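PDB 5I0P: beta-lactamase domain protein from Burkholderia ambifaria, which binds two zinc ions in a metallo-beta-lactamase-type site and is probably a metal-dependent hydrolase whose substrate is not established. Local coordinates for residues V98-C103 against G109-L114; G132-G137 against P183-R188. All coordinates share one frame; numbering follows the deposited sequence.

Contact 1: residues V98-C103 against G109-L114; sequences VLVTHC and GLANWL. With ZN (zinc ion), chain E.
Val98 and Ala111 are the closest backbone points of 98-103 and 109-114, their CA atoms 6.9 Å apart, where strand 95-99 runs past the short helix 111-115. The HxHxDH zinc motif of the metallo-beta-lactamase fold starts at His102, inside the first segment, and runs on to His107 in the connection. Contact across the two segments is wholly apolar: no hydrogen bond joins them, and they bury 143 Å² in all. Val98 puts CG1 anti to its own N (chi1 179°), which leaves CG2 as the methyl that reaches Leu114, 3.9 Å from its CB; the two side chains meet at about a right angle. One turn earlier on the helix, the Ala111 CB faces Val100 CG2 more loosely, at 4.4 Å. All four touching residues are buried, with Cys71 against Val98, Val100 and Ala111, and Phe86 of helix 76-88 against Leu114. Beyond Val100 the chain turns to the metal. His102 binds zinc through NE2, alongside His104, His213 and Asp232. Its other ring nitrogen, ND1, donates to Thr101 OG1 over 2.9 Å, the N-H...O angle being 150° and the oxygen lying 15° out of the imidazole plane.

Contact 2: residues G132-G137 against P183-R188; sequences GEYMFG and PAVPPR
Tyr134 OH donates to Pro186 O over 2.7 Å, the one hydrogen bond between helix residues 132-137 and the irregular segment 183-188. The phenol approaches in the carbonyl plane on a lone pair, with a C=O...O angle of 142°, and Pro186 O in turn lies at the edge of the ring, in its plane, 3.2 Å from Tyr134 CE1. With CG anti to the backbone N (chi1 177°), the ring extends from the helix until its hydroxyl meets the loop. On the way it passes Val185, whose CG1 comes within 4.1 Å of Tyr134 CE1 at an oblique angle. Val185 also touches Cys138 and Ala141 farther along the same helix. Elsewhere the ring stacks with that of Tyr189 and packs on Leu127 and Met129 of strand 126-130, which places the contact where helix 131-141 and the approach to edge strand 190-192 meet over the sheet. The two segments bury 175 Å², and Tyr134 contributes 80 Å² of it. Because Pro187 follows, the peptide nitrogen after the Pro186 carbonyl carries no hydrogen; this linkage can accept through its oxygen but cannot donate, and the tyrosine hydroxyl is the donor that satisfies the oxygen.

Overall arrangement
From the N terminus, the chain leaves strand 95-99, crosses the zinc-binding loop with helix 105-108, and returns at helix 111-115, where contact 1 closes a short loop. It then runs through strand 126-130 into helix 131-141. Contact 2 closes a much longer excursion, with 45 residues between its segments, just before edge strand 190-192. The two loops follow in series, neither nesting nor crossing, yet the centres of the two contacts lie about 9 Å apart. Among the touches that join them, Glu133 OE1 lies 2.7 Å from Cys103 N, a probable hydrogen bond, while Asn112 OD1 packs 3.3 Å from Pro186 CA. Together they tie the zinc loop, helices 111-115 and 131-141 and the 183-188 segment to the sheet that holds strands 95-99, 126-130 and 190-192.

Contact 1: residues V98-C103 against G109-L114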
loop_
_atom_site.group_PDB
_atom_site.type_symbol
_atom_site.label_atom_id
_atom_site.label_comp_id
_atom_site.label_asym_id
_atom_site.label_seq_id
_atom_site.Cartn_x
_atom_site.Cartn_y
_atom_site.Cartn_z
ATOM N N VAL A 98 13.651 -5.851 -9.151
ATOM C CA VAL A 98 12.939 -5.012 -8.207
ATOM C C VAL A 98 11.448 -5.318 -8.336
ATOM O O VAL A 98 10.864 -5.198 -9.428
ATOM C CB VAL A 98 13.231 -3.526 -8.436
ATOM C CG1 VAL A 98 12.444 -2.705 -7.460
ATOM C CG2 VAL A 98 14.730 -3.265 -8.301
ATOM N N LEU A 99 10.840 -5.720 -7.226
ATOM C CA LEU A 99 9.425 -6.013 -7.160
ATOM C C LEU A 99 8.728 -4.910 -6.375
ATOM O O LEU A 99 9.247 -4.451 -5.360
ATOM C CB LEU A 99 9.231 -7.370 -6.513
ATOM C CG LEU A 99 7.915 -8.068 -6.719
ATOM C CD1 LEU A 99 8.102 -9.558 -6.623
ATOM C CD2 LEU A 99 6.927 -7.562 -5.640
ATOM N N VAL A 100 7.563 -4.466 -6.848
ATOM C CA VAL A 100 6.843 -3.348 -6.238
ATOM C C VAL A 100 5.392 -3.735 -5.936
ATOM O O VAL A 100 4.672 -4.219 -6.817
ATOM C CB VAL A 100 6.905 -2.093 -7.127
ATOM C CG1 VAL A 100 5.936 -1.022 -6.606
ATOM C CG2 VAL A 100 8.338 -1.585 -7.159
ATOM N N THR A 101 4.956 -3.492 -4.698
ATOM C CA THR A 101 3.614 -3.901 -4.300
ATOM C C THR A 101 2.524 -3.075 -4.991
ATOM O O THR A 101 1.456 -3.602 -5.338
ATOM C CB THR A 101 3.472 -3.813 -2.768
ATOM O OG1 THR A 101 3.772 -2.488 -2.303
ATOM C CG2 THR A 101 4.365 -4.796 -2.073
ATOM N N HIS A 102 2.751 -1.780 -5.158
ATOM C CA HIS A 102 1.728 -0.909 -5.691
ATOM C C HIS A 102 2.378 0.448 -5.928
ATOM O O HIS A 102 3.521 0.677 -5.520
ATOM C CB HIS A 102 0.496 -0.832 -4.772
ATOM C CG HIS A 102 0.709 -0.139 -3.452
ATOM N ND1 HIS A 102 1.505 -0.648 -2.444
ATOM C CD2 HIS A 102 0.179 1.008 -2.963
ATOM C CE1 HIS A 102 1.462 0.153 -1.398
ATOM N NE2 HIS A 102 0.665 1.166 -1.691
ATOM N N CYS A 103 1.651 1.343 -6.612
ATOM C CA CYS A 103 2.296 2.491 -7.243
ATOM C C CYS A 103 2.408 3.722 -6.350
ATOM O O CYS A 103 2.871 4.771 -6.831
ATOM C CB CYS A 103 1.556 2.881 -8.533
ATOM S SG CYS A 103 -0.096 3.581 -8.260
ATOM N N GLY A 109 8.779 5.112 -5.849
ATOM C CA GLY A 109 9.549 6.268 -6.290
ATOM C C GLY A 109 10.936 5.933 -6.819
ATOM O O GLY A 109 11.358 6.460 -7.858
ATOM N N LEU A 110 11.680 5.072 -6.106
ATOM C CA LEU A 110 13.067 4.784 -6.470
ATOM C C LEU A 110 13.204 3.540 -7.339
ATOM O O LEU A 110 14.309 2.985 -7.451
ATOM C CB LEU A 110 13.942 4.641 -5.227
ATOM C CG LEU A 110 14.323 5.981 -4.657
ATOM C CD1 LEU A 110 15.175 5.775 -3.430
ATOM C CD2 LEU A 110 15.058 6.741 -5.711
ATOM N N ALA A 111 12.102 3.077 -7.924
ATOM C CA ALA A 111 12.143 1.860 -8.717
ATOM C C ALA A 111 13.081 2.010 -9.915
ATOM O O ALA A 111 13.954 1.152 -10.147
ATOM C CB ALA A 111 10.728 1.483 -9.146
ATOM N N ASN A 112 12.962 3.113 -10.666
ATOM C CA ASN A 112 13.850 3.272 -11.814
ATOM C C ASN A 112 15.305 3.378 -11.379
ATOM O O ASN A 112 16.179 2.709 -11.937
ATOM C CB ASN A 112 13.478 4.481 -12.649
ATOM C CG ASN A 112 14.204 4.467 -13.978
ATOM O OD1 ASN A 112 13.859 3.684 -14.868
ATOM N ND2 ASN A 112 15.220 5.285 -14.112
ATOM N N TRP A 113 15.576 4.196 -10.360
ATOM C CA TRP A 113 16.929 4.330 -9.813
ATOM C C TRP A 113 17.495 2.990 -9.362
ATOM O O TRP A 113 18.651 2.661 -9.658
ATOM C CB TRP A 113 16.890 5.289 -8.631
ATOM C CG TRP A 113 18.205 5.617 -8.032
ATOM C CD1 TRP A 113 19.119 6.500 -8.514
ATOM C CD2 TRP A 113 18.736 5.124 -6.794
ATOM N NE1 TRP A 113 20.181 6.577 -7.662
ATOM C CE2 TRP A 113 19.964 5.751 -6.593
ATOM C CE3 TRP A 113 18.286 4.217 -5.836
ATOM C CZ2 TRP A 113 20.773 5.473 -5.489
ATOM C CZ3 TRP A 113 19.101 3.959 -4.716
ATOM C CH2 TRP A 113 20.311 4.585 -4.563
ATOM N N LEU A 114 16.688 2.201 -8.641
ATOM C CA LEU A 114 17.124 0.874 -8.224
ATOM C C LEU A 114 17.366 -0.030 -9.415
ATOM O O LEU A 114 18.425 -0.655 -9.526
ATOM C CB LEU A 114 16.083 0.232 -7.305
ATOM C CG LEU A 114 16.046 0.822 -5.898
ATOM C CD1 LEU A 114 14.969 0.144 -5.087
ATOM C CD2 LEU A 114 17.374 0.720 -5.219
HETATM ZN ZN ZN E . -0.111 2.986 -0.303
#

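Contact 2: residues G132-G137 against P183-R188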
loop_
_atom_site.group_PDB
_atom_site.type_symbol
_atom_site.label_atom_id
_atom_site.label_comp_id
_atom_site.label_asym_id
_atom_site.label_seq_id
_atom_site.Cartn_x
_atom_site.Cartn_y
_atom_site.Cartn_z
ATOM N N GLY A 132 -2.146 -3.003 -13.315
ATOM C CA GLY A 132 -2.891 -1.834 -12.879
ATOM C C GLY A 132 -2.004 -0.822 -12.173
ATOM O O GLY A 132 -2.060 0.373 -12.456
ATOM N N GLU A 133 -1.124 -1.296 -11.297
ATOM C CA GLU A 133 -0.261 -0.377 -10.567
ATOM C C GLU A 133 0.754 0.271 -11.487
ATOM O O GLU A 133 0.936 1.491 -11.455
ATOM C CB GLU A 133 0.450 -1.115 -9.421
ATOM C CG GLU A 133 -0.512 -1.757 -8.430
ATOM C CD GLU A 133 -1.229 -0.722 -7.567
ATOM O OE1 GLU A 133 -0.731 0.430 -7.489
ATOM O OE2 GLU A 133 -2.271 -1.062 -6.950
ATOM N N TYR A 134 1.391 -0.524 -12.352
ATOM C CA TYR A 134 2.392 0.037 -13.244
ATOM C C TYR A 134 1.774 1.072 -14.169
ATOM O O TYR A 134 2.261 2.201 -14.263
ATOM C CB TYR A 134 3.062 -1.077 -14.043
ATOM C CG TYR A 134 4.067 -0.538 -15.039
ATOM C CD1 TYR A 134 5.300 -0.075 -14.636
ATOM C CD2 TYR A 134 3.754 -0.451 -16.368
ATOM C CE1 TYR A 134 6.209 0.441 -15.569
ATOM C CE2 TYR A 134 4.628 0.073 -17.292
ATOM C CZ TYR A 134 5.862 0.512 -16.902
ATOM O OH TYR A 134 6.743 1.019 -17.859
ATOM N N MET A 135 0.668 0.717 -14.823
ATOM C CA MET A 135 -0.034 1.633 -15.722
ATOM C C MET A 135 -0.469 2.908 -14.994
ATOM O O MET A 135 -0.178 4.023 -15.439
ATOM C CB MET A 135 -1.256 0.911 -16.286
ATOM C CG MET A 135 -1.362 0.869 -17.778
ATOM S SD MET A 135 0.005 0.027 -18.513
ATOM C CE MET A 135 -0.867 -1.342 -19.277
ATOM N N PHE A 136 -1.138 2.762 -13.842
ATOM C CA PHE A 136 -1.539 3.935 -13.071
ATOM C C PHE A 136 -0.332 4.766 -12.657
ATOM O O PHE A 136 -0.365 6.003 -12.735
ATOM C CB PHE A 136 -2.326 3.536 -11.824
ATOM C CG PHE A 136 -3.039 4.681 -11.199
ATOM C CD1 PHE A 136 -3.716 5.581 -11.981
ATOM C CD2 PHE A 136 -2.993 4.891 -9.832
ATOM C CE1 PHE A 136 -4.364 6.666 -11.409
ATOM C CE2 PHE A 136 -3.637 5.977 -9.245
ATOM C CZ PHE A 136 -4.322 6.869 -10.037
ATOM N N GLY A 137 0.735 4.099 -12.197
ATOM C CA GLY A 137 1.963 4.808 -11.874
ATOM C C GLY A 137 2.503 5.582 -13.061
ATOM O O GLY A 137 2.904 6.744 -12.933
ATOM N N PRO A 183 10.312 10.607 -9.869
ATOM C CA PRO A 183 10.770 11.489 -10.946
ATOM C C PRO A 183 11.087 10.756 -12.232
ATOM O O PRO A 183 11.306 11.403 -13.254
ATOM C CB PRO A 183 12.022 12.140 -10.335
ATOM C CG PRO A 183 12.586 11.046 -9.475
ATOM C CD PRO A 183 11.385 10.300 -8.907
ATOM N N ALA A 184 11.092 9.433 -12.215
ATOM C CA ALA A 184 11.321 8.608 -13.386
ATOM C C ALA A 184 10.658 7.267 -13.110
ATOM O O ALA A 184 10.580 6.823 -11.964
ATOM C CB ALA A 184 12.823 8.425 -13.694
ATOM N N VAL A 185 10.205 6.614 -14.172
ATOM C CA VAL A 185 9.555 5.316 -14.023
ATOM C C VAL A 185 10.255 4.343 -14.966
ATOM O O VAL A 185 10.667 4.745 -16.060
ATOM C CB VAL A 185 8.046 5.424 -14.301
ATOM C CG1 VAL A 185 7.388 4.110 -14.146
ATOM C CG2 VAL A 185 7.400 6.362 -13.328
ATOM N N PRO A 186 10.478 3.092 -14.578
ATOM C CA PRO A 186 11.057 2.140 -15.516
ATOM C C PRO A 186 10.153 1.992 -16.727
ATOM O O PRO A 186 8.929 1.837 -16.572
ATOM C CB PRO A 186 11.125 0.837 -14.709
ATOM C CG PRO A 186 11.073 1.266 -13.293
ATOM C CD PRO A 186 10.192 2.466 -13.277
ATOM N N PRO A 187 10.724 2.061 -17.936
ATOM C CA PRO A 187 9.936 1.991 -19.169
ATOM C C PRO A 187 9.504 0.594 -19.566
ATOM O O PRO A 187 8.898 0.445 -20.624
ATOM C CB PRO A 187 10.890 2.562 -20.208
ATOM C CG PRO A 187 12.237 2.199 -19.697
ATOM C CD PRO A 187 12.168 2.174 -18.205
ATOM N N ARG A 188 9.853 -0.429 -18.792
ATOM C CA ARG A 188 9.457 -1.805 -19.057
ATOM C C ARG A 188 9.136 -2.464 -17.735
ATOM O O ARG A 188 9.627 -2.047 -16.691
ATOM C CB ARG A 188 10.588 -2.621 -19.711
ATOM C CG ARG A 188 11.018 -2.141 -21.020
ATOM C CD ARG A 188 12.323 -2.775 -21.407
ATOM N NE ARG A 188 12.576 -2.438 -22.796
ATOM C CZ ARG A 188 13.068 -1.278 -23.208
ATOM N NH1 ARG A 188 13.380 -0.340 -22.327
ATOM N NH2 ARG A 188 13.241 -1.063 -24.508
#